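Pyridoxamine 5-phosphate-dependent dehydrase (Escherichia coli, PDB 3B8X) removes the C3'-hydroxyl group of GDP-4-keto-6-deoxy-D-mannose with a pyridoxal-phosphate-derived cofactor, a step in making L-colitose for the O-antigen. Local coordinates at residues Asn112-Asp117 and Val135-Asn140; Ala168-Lys173 and Gln296-Ser301. The protein carries 1 engineered substitution. One frame throughout, in Å; residues are numbered along the deposited sequence.

Contact 1: residues Asn112-Asp117 and Val135-Asn140; sequences NTLNID and VNLLGN
The carboxamide of Asn115 lies across the loop 135-140 and uses both ends. Its OD1 takes the backbone N-H of Leu137 on an in-plane lone pair at 2.8 Å, while its ND2 gives a hydrogen to Asn140 O, also at 2.8 Å. The second bond reaches the acceptor from above the carbonyl plane, although Asn140 O itself lies almost in the amide plane of Asn115. In the other direction, Asn140 ND2 donates to Thr113 O at 3.1 Å, in the carbonyl plane and nearly coplanar with its own amide. Next to the amides Leu114 CB meets Leu137 CD2 at 3.7 Å, and Leu114 CD1 reaches Leu138 CD2 at 4.0 Å, the Leu114 and Leu138 side chains crossing obliquely.

Each partner is held in turn. Thr113 OG1, in the crowded position between N and carbonyl carbon (chi1 66°), accepts from Asn115 N, an ST turn that fixes the start of Asn115. Asn140 N bonds to Leu137 O, closing the turn, and Asn140 OD1 receives Thr298 N. One water bridges Ile116 N and Val135 O, donating to the latter at 2.7 Å. Val135, the last residue of strand 129-135, leads into the loop held this way; its side chain comes about 4 Å from the nearest part of the bound cofactor-sugar adduct. Farther out, Leu114 rests on Ser307 and Ile309 of strand 305-310, and Asp117 N-caps helix 118-124.

Two loops after strands 103-107 and 129-135 are thus joined through buried amides whose donors and acceptors pair with backbone groups, so the polarity is paid for by directional bonds.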
loop_
_atom_site.group_PDB
_atom_site.type_symbol
_atom_site.label_atom_id
_atom_site.label_comp_id
_atom_site.label_asym_id
_atom_site.label_seq_id
_atom_site.Cartn_x
_atom_site.Cartn_y
_atom_site.Cartn_z
ATOM N N ASN B 112 16.076 -28.232 -8.652
ATOM C CA ASN B 112 16.618 -28.678 -7.379
ATOM C C ASN B 112 16.614 -27.572 -6.342
ATOM O O ASN B 112 16.101 -27.760 -5.227
ATOM C CB ASN B 112 18.008 -29.230 -7.583
ATOM C CG ASN B 112 17.956 -30.604 -8.175
ATOM O OD1 ASN B 112 17.471 -31.523 -7.519
ATOM N ND2 ASN B 112 18.326 -30.732 -9.436
ATOM N N THR B 113 17.232 -26.439 -6.678
ATOM C CA THR B 113 17.260 -25.318 -5.740
ATOM C C THR B 113 15.969 -24.503 -5.645
ATOM O O THR B 113 15.760 -23.803 -4.643
ATOM C CB THR B 113 18.314 -24.319 -6.082
ATOM O OG1 THR B 113 17.971 -23.701 -7.319
ATOM C CG2 THR B 113 19.646 -24.999 -6.171
ATOM N N LEU B 114 15.153 -24.593 -6.702
ATOM C CA LEU B 114 13.894 -23.850 -6.880
ATOM C C LEU B 114 14.165 -22.427 -7.240
ATOM O O LEU B 114 13.228 -21.682 -7.499
ATOM C CB LEU B 114 12.974 -23.882 -5.645
ATOM C CG LEU B 114 12.608 -25.274 -5.096
ATOM C CD1 LEU B 114 11.528 -25.096 -4.041
ATOM C CD2 LEU B 114 12.187 -26.228 -6.231
ATOM N N ASN B 115 15.447 -22.070 -7.301
ATOM C CA ASN B 115 15.855 -20.700 -7.693
ATOM C C ASN B 115 16.186 -20.620 -9.192
ATOM O O ASN B 115 16.139 -21.657 -9.895
ATOM C CB ASN B 115 16.999 -20.196 -6.808
ATOM C CG ASN B 115 16.547 -19.915 -5.384
ATOM O OD1 ASN B 115 15.392 -19.588 -5.134
ATOM N ND2 ASN B 115 17.448 -20.073 -4.448
ATOM N N ILE B 116 16.378 -19.394 -9.691
ATOM C CA ILE B 116 16.635 -19.151 -11.111
ATOM C C ILE B 116 17.787 -20.063 -11.600
ATOM O O ILE B 116 18.759 -20.265 -10.898
ATOM C CB ILE B 116 17.021 -17.686 -11.346
ATOM C CG1 ILE B 116 16.985 -17.321 -12.852
ATOM C CG2 ILE B 116 18.358 -17.454 -10.750
ATOM C CD1 ILE B 116 16.844 -15.843 -13.160
ATOM N N ASP B 117 17.603 -20.656 -12.763
ATOM C CA ASP B 117 18.603 -21.545 -13.276
ATOM C C ASP B 117 19.834 -20.772 -13.641
ATOM O O ASP B 117 19.804 -19.894 -14.490
ATOM C CB ASP B 117 18.081 -22.267 -14.489
ATOM C CG ASP B 117 19.032 -23.314 -14.930
ATOM O OD1 ASP B 117 19.369 -24.161 -14.095
ATOM O OD2 ASP B 117 19.540 -23.231 -16.049
ATOM N N VAL B 135 15.231 -13.827 -6.588
ATOM C CA VAL B 135 14.249 -14.129 -5.554
ATOM C C VAL B 135 14.789 -15.366 -4.841
ATOM O O VAL B 135 15.081 -16.355 -5.500
ATOM C CB VAL B 135 12.888 -14.525 -6.171
ATOM C CG1 VAL B 135 11.912 -14.991 -5.068
ATOM C CG2 VAL B 135 12.306 -13.372 -6.992
ATOM N N ASN B 136 14.996 -15.277 -3.525
ATOM C CA ASN B 136 15.519 -16.404 -2.738
ATOM C C ASN B 136 14.319 -17.217 -2.291
ATOM O O ASN B 136 13.600 -16.842 -1.353
ATOM C CB ASN B 136 16.350 -15.916 -1.537
ATOM C CG ASN B 136 17.523 -15.063 -1.973
ATOM O OD1 ASN B 136 18.331 -15.494 -2.828
ATOM N ND2 ASN B 136 17.562 -13.812 -1.489
ATOM N N LEU B 137 14.054 -18.299 -3.020
ATOM C CA LEU B 137 12.852 -19.069 -2.803
ATOM C C LEU B 137 12.824 -19.982 -1.596
ATOM O O LEU B 137 13.719 -20.801 -1.372
ATOM C CB LEU B 137 12.411 -19.816 -4.075
ATOM C CG LEU B 137 10.888 -19.904 -4.274
ATOM C CD1 LEU B 137 10.329 -18.596 -4.857
ATOM C CD2 LEU B 137 10.528 -21.075 -5.198
ATOM N N LEU B 138 11.739 -19.844 -0.858
ATOM C CA LEU B 138 11.418 -20.709 0.260
ATOM C C LEU B 138 12.494 -20.755 1.318
ATOM O O LEU B 138 12.593 -21.735 2.065
ATOM C CB LEU B 138 11.180 -22.128 -0.255
ATOM C CG LEU B 138 9.801 -22.685 0.049
ATOM C CD1 LEU B 138 8.728 -21.706 -0.410
ATOM C CD2 LEU B 138 9.662 -24.067 -0.599
ATOM N N GLY B 139 13.342 -19.745 1.364
ATOM C CA GLY B 139 14.350 -19.798 2.401
ATOM C C GLY B 139 15.741 -19.975 1.775
ATOM O O GLY B 139 16.770 -19.735 2.428
ATOM N N ASN B 140 15.728 -20.443 0.538
ATOM C CA ASN B 140 16.977 -20.755 -0.131
ATOM C C ASN B 140 17.574 -19.565 -0.858
ATOM O O ASN B 140 17.006 -19.123 -1.872
ATOM C CB ASN B 140 16.703 -21.857 -1.151
ATOM C CG ASN B 140 17.865 -22.830 -1.312
ATOM O OD1 ASN B 140 18.714 -22.973 -0.411
ATOM N ND2 ASN B 140 17.883 -23.543 -2.455
HETATM O O HOH W 1 14.794 -17.538 -7.921
#

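Contact 2: residues Ala168-Lys173 and Gln296-Ser301; sequences ATFNNK and QETGES
Backbone pairing carries the join between Ala168-Lys173 and Gln296-Ser301. Thr169 and Glu300 form a single antiparallel bridge, a hydrogen-bonded pair: Thr169 N donates to Glu300 O at 3.0 Å, and Glu300 N returns to Thr169 O at 2.8 Å with an almost straight N-H...O angle of 172°. Both donors lie in the plane of the carbonyl they address. Beside the bridge, Ala168 CA approaches Glu300 O at 3.3 Å, a CA-H...O contact.

Side-chain packing flanks the bridge. Thr169 and Glu300 run alongside each other, pointing the same way, with Thr169 OG1 3.3 Å from Glu300 CB. Phe170, CG anti to its backbone N (chi1 173°), brings ring atom CD1 to 4.0 Å from Gly299 CA, which sits at the ring edge. Thr298 CG2 approaches Phe170 CD1 obliquely at 4.1 Å. Asn171 OD1 lies over the centre of one ring face. Gly299 has positive phi, and a CB there would clash with Thr169 O, so the close approach of the two backbones suits glycine.

Polar bonds within each segment set the two shapes. Ser301 N donates to Glu297 OE2 at 2.8 Å, on its anti lone pair; the same oxygen also forms a salt bridge with Arg276, which probably stabilises its negative charge. Phe170 and Lys173 exchange backbone bonds around a type I' turn, the tip of a beta hairpin.

The hairpin of strands 169-170 and 173-174 thereby gains a bridge to the loop between strands 292-293 and 305-310. Arg276 of the long helix 255-286 also bonds Ser301 O, holding that loop on the helix.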
loop_
_atom_site.group_PDB
_atom_site.type_symbol
_atom_site.label_atom_id
_atom_site.label_comp_id
_atom_site.label_asym_id
_atom_site.label_seq_id
_atom_site.Cartn_x
_atom_site.Cartn_y
_atom_site.Cartn_z
ATOM N N ALA B 168 18.362 -16.225 5.912
ATOM C CA ALA B 168 19.232 -17.100 5.150
ATOM C C ALA B 168 20.570 -16.389 5.041
ATOM O O ALA B 168 20.624 -15.167 5.054
ATOM C CB ALA B 168 18.669 -17.324 3.760
ATOM N N THR B 169 21.644 -17.159 4.856
ATOM C CA THR B 169 22.968 -16.570 4.637
ATOM C C THR B 169 23.694 -17.319 3.516
ATOM O O THR B 169 23.423 -18.500 3.264
ATOM C CB THR B 169 23.813 -16.680 5.879
ATOM O OG1 THR B 169 24.049 -18.079 6.151
ATOM C CG2 THR B 169 23.054 -16.086 7.061
ATOM N N PHE B 170 24.568 -16.615 2.804
ATOM C CA PHE B 170 25.372 -17.233 1.752
ATOM C C PHE B 170 26.766 -16.659 1.873
ATOM O O PHE B 170 26.979 -15.450 1.810
ATOM C CB PHE B 170 24.785 -17.048 0.348
ATOM C CG PHE B 170 25.699 -17.530 -0.745
ATOM C CD1 PHE B 170 25.766 -18.892 -1.064
ATOM C CD2 PHE B 170 26.504 -16.635 -1.447
ATOM C CE1 PHE B 170 26.631 -19.356 -2.067
ATOM C CE2 PHE B 170 27.375 -17.080 -2.458
ATOM C CZ PHE B 170 27.440 -18.448 -2.773
ATOM N N ASN B 171 27.705 -17.535 2.192
ATOM C CA ASN B 171 29.061 -17.067 2.431
ATOM C C ASN B 171 29.109 -16.044 3.591
ATOM O O ASN B 171 29.774 -15.026 3.479
ATOM C CB ASN B 171 29.655 -16.450 1.149
ATOM C CG ASN B 171 30.117 -17.503 0.130
ATOM O OD1 ASN B 171 29.866 -18.702 0.286
ATOM N ND2 ASN B 171 30.784 -17.046 -0.926
ATOM N N ASN B 172 28.454 -16.319 4.718
ATOM C CA ASN B 172 28.501 -15.391 5.855
ATOM C C ASN B 172 27.826 -14.030 5.604
ATOM O O ASN B 172 27.907 -13.121 6.438
ATOM C CB ASN B 172 29.957 -15.171 6.279
ATOM C CG ASN B 172 30.312 -15.901 7.556
ATOM O OD1 ASN B 172 30.701 -15.280 8.548
ATOM N ND2 ASN B 172 30.195 -17.229 7.535
ATOM N N LYS B 173 27.187 -13.876 4.448
ATOM C CA LYS B 173 26.494 -12.625 4.120
ATOM C C LYS B 173 24.978 -12.884 4.192
ATOM O O LYS B 173 24.491 -13.869 3.642
ATOM C CB LYS B 173 26.877 -12.189 2.708
ATOM C CG LYS B 173 26.287 -10.871 2.318
ATOM C CD LYS B 173 27.129 -10.168 1.281
ATOM C CE LYS B 173 26.523 -8.795 0.958
ATOM N NZ LYS B 173 26.599 -7.919 2.181
ATOM N N GLN B 296 17.145 -28.693 -2.805
ATOM C CA GLN B 296 18.583 -28.715 -2.636
ATOM C C GLN B 296 18.985 -27.370 -2.078
ATOM O O GLN B 296 18.776 -26.339 -2.743
ATOM C CB GLN B 296 19.296 -28.855 -3.966
ATOM C CG GLN B 296 20.803 -28.678 -3.816
ATOM C CD GLN B 296 21.506 -28.745 -5.165
ATOM O OE1 GLN B 296 22.103 -27.764 -5.621
ATOM N NE2 GLN B 296 21.375 -29.881 -5.842
ATOM N N GLU B 297 19.600 -27.402 -0.901
ATOM C CA GLU B 297 20.053 -26.208 -0.208
ATOM C C GLU B 297 21.290 -25.523 -0.792
ATOM O O GLU B 297 22.288 -26.180 -1.081
ATOM C CB GLU B 297 20.392 -26.576 1.244
ATOM C CG GLU B 297 20.805 -25.359 2.089
ATOM C CD GLU B 297 20.876 -25.703 3.544
ATOM O OE1 GLU B 297 21.152 -26.885 3.821
ATOM O OE2 GLU B 297 20.621 -24.839 4.410
ATOM N N THR B 298 21.232 -24.197 -0.878
ATOM C CA THR B 298 22.378 -23.359 -1.283
ATOM C C THR B 298 22.740 -22.537 -0.011
ATOM O O THR B 298 21.849 -22.152 0.739
ATOM C CB THR B 298 21.968 -22.441 -2.459
ATOM O OG1 THR B 298 21.691 -23.268 -3.594
ATOM C CG2 THR B 298 23.108 -21.487 -2.840
ATOM N N GLY B 299 24.030 -22.364 0.310
ATOM C CA GLY B 299 24.442 -21.641 1.533
ATOM C C GLY B 299 23.752 -22.188 2.785
ATOM O O GLY B 299 23.702 -23.402 3.017
ATOM N N GLU B 300 23.225 -21.290 3.605
ATOM C CA GLU B 300 22.471 -21.698 4.785
ATOM C C GLU B 300 21.022 -21.211 4.676
ATOM O O GLU B 300 20.732 -20.034 4.860
ATOM C CB GLU B 300 23.139 -21.225 6.062
ATOM C CG GLU B 300 24.418 -21.994 6.318
ATOM C CD GLU B 300 24.974 -21.769 7.706
ATOM O OE1 GLU B 300 24.167 -21.441 8.605
ATOM O OE2 GLU B 300 26.207 -21.913 7.892
ATOM N N SER B 301 20.158 -22.091 4.211
ATOM C CA SER B 301 18.763 -21.739 4.001
ATOM C C SER B 301 18.032 -21.455 5.312
ATOM O O SER B 301 18.386 -21.983 6.369
ATOM C CB SER B 301 18.101 -22.906 3.247
ATOM O OG SER B 301 16.705 -22.768 3.103
#

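How the contacts relate
Along the chain, contact 1 comes first: it closes a short loop from 112-117, after strand 103-107, over helix 118-124 and strand 129-135 to 135-140. The chain then reaches the hairpin at 168-173, where contact 2 opens a far longer loop of 122 residues, including helix 255-286, that returns at 296-301. The closures are in series, neither enclosing nor crossing the other, yet their centres lie about 11 Å apart and they touch. Asn112 O meets Gln296 N at 2.8 Å, a probable hydrogen bond, and Gly139 O packs on Ala168 CB. Loops of the large mixed sheet are thereby tied to the approach to strand 305-310 of the four-stranded antiparallel sheet.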